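Probable hydrolase (Pseudomonas aeruginosa, PDB 7AL6) probably acts as a hydrolase of the alpha/beta hydrolase superfamily, possibly a lipolytic one, although its substrate and biological role are not established. Local coordinates at residues 246-249 / 250-253. Sequence-based numbering, arbitrary orientation.
Sequences RALL and ETLP. With EDO (1,2-ethanediol), chain H.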
# COMPACT_ATOMS: atom_id res chain seq x y z
N ARG A 246 -33.56 11.23 26.28
CA ARG A 246 -34.20 12.50 26.70
C ARG A 246 -33.73 12.89 28.10
O ARG A 246 -33.43 14.04 28.30
CB ARG A 246 -35.71 12.30 26.61
CG ARG A 246 -36.55 13.45 27.14
CD ARG A 246 -37.97 13.31 26.64
NE ARG A 246 -38.34 14.53 25.99
CZ ARG A 246 -38.51 14.69 24.68
NH1 ARG A 246 -38.84 15.87 24.21
NH2 ARG A 246 -38.36 13.67 23.86
N ALA A 247 -33.60 11.94 29.01
CA ALA A 247 -33.13 12.23 30.36
C ALA A 247 -31.64 12.55 30.38
O ALA A 247 -31.19 13.40 31.16
CB ALA A 247 -33.41 11.04 31.28
N LEU A 248 -30.85 11.89 29.54
CA LEU A 248 -29.45 12.29 29.46
C LEU A 248 -29.32 13.73 28.99
O LEU A 248 -28.61 14.54 29.60
CB LEU A 248 -28.68 11.36 28.53
CG LEU A 248 -27.25 11.82 28.26
CD1 LEU A 248 -26.40 11.88 29.53
CD2 LEU A 248 -26.65 10.89 27.15
N LEU A 249 -30.04 14.09 27.93
CA LEU A 249 -29.92 15.42 27.29
C LEU A 249 -30.23 16.50 28.32
O LEU A 249 -29.56 17.51 28.31
CB LEU A 249 -30.85 15.53 26.09
CG LEU A 249 -30.46 14.73 24.85
CD1 LEU A 249 -31.39 15.03 23.71
CD2 LEU A 249 -29.04 14.99 24.42
N GLU A 250 -31.15 16.24 29.25
CA GLU A 250 -31.58 17.16 30.32
C GLU A 250 -30.41 17.45 31.29
O GLU A 250 -30.46 18.49 31.91
CB GLU A 250 -32.88 16.65 30.94
CG GLU A 250 -34.05 16.71 29.96
CD GLU A 250 -35.38 16.05 30.30
OE1 GLU A 250 -35.49 15.32 31.30
OE2 GLU A 250 -36.32 16.26 29.54
N THR A 251 -29.42 16.58 31.43
CA THR A 251 -28.22 16.77 32.29
C THR A 251 -27.05 17.39 31.51
O THR A 251 -25.97 17.40 32.06
CB THR A 251 -27.77 15.46 32.94
OG1 THR A 251 -27.14 14.61 32.00
CG2 THR A 251 -28.91 14.71 33.56
N LEU A 252 -27.22 17.86 30.28
CA LEU A 252 -26.10 18.35 29.50
C LEU A 252 -26.33 19.81 29.15
O LEU A 252 -27.45 20.23 28.90
CB LEU A 252 -25.90 17.57 28.19
CG LEU A 252 -25.67 16.07 28.30
CD1 LEU A 252 -25.63 15.42 26.90
CD2 LEU A 252 -24.41 15.77 29.08
N PRO A 253 -25.29 20.59 29.08
CA PRO A 253 -25.49 22.00 28.78
C PRO A 253 -25.62 22.30 27.30
O PRO A 253 -25.40 23.45 26.91
CB PRO A 253 -24.22 22.65 29.36
CG PRO A 253 -23.15 21.58 29.08
CD PRO A 253 -23.90 20.27 29.43
C1 EDO H . -23.85 26.58 23.81
O1 EDO H . -23.75 27.80 24.50
C2 EDO H . -24.41 25.50 24.65
O2 EDO H . -23.57 24.44 24.95
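The last turn of helix 245-250 unwinds here into the loop leading to strand 255-259, and the contact is the local bonding that closes this C-terminal end. The i+4 bond from Glu250 N to Arg246 O is weak, 3.3 Å long, and i+3 bonds then take over: Thr251 N reaches Leu248 O at 2.9 Å and Leu252 N reaches Leu249 O at 3.1 Å. Leu248 O is gripped twice. The backbone N of Thr251 comes from above the carbonyl plane, while its hydroxyl OG1 lies in that plane on a lone pair, 2.8 Å from Leu248 O. A chi1 of 74° sets OG1 between the threonine's own N and carbonyl carbon, turning the hydroxyl back onto the helix end. Glu250, extended beyond CG, folds back over the preceding turn; its OE2 stays 4.4 Å from Arg246 NE, too far for a salt bridge, with carboxylate and guanidinium planes nearly perpendicular (83°). On the buried side, Leu252 CD1 lies 4.2 Å from Leu248 CG and equally far from Leu249 CD2. Past the turn, Pro253 O accepts a hydrogen bond from an ethanediol, probably from the crystallisation liquor, that also binds Val229 N. The three leucines meet Leu128; Leu248 and Leu252 also pack on helix 215-223, and Leu249 on strands 229-234 and 255-259.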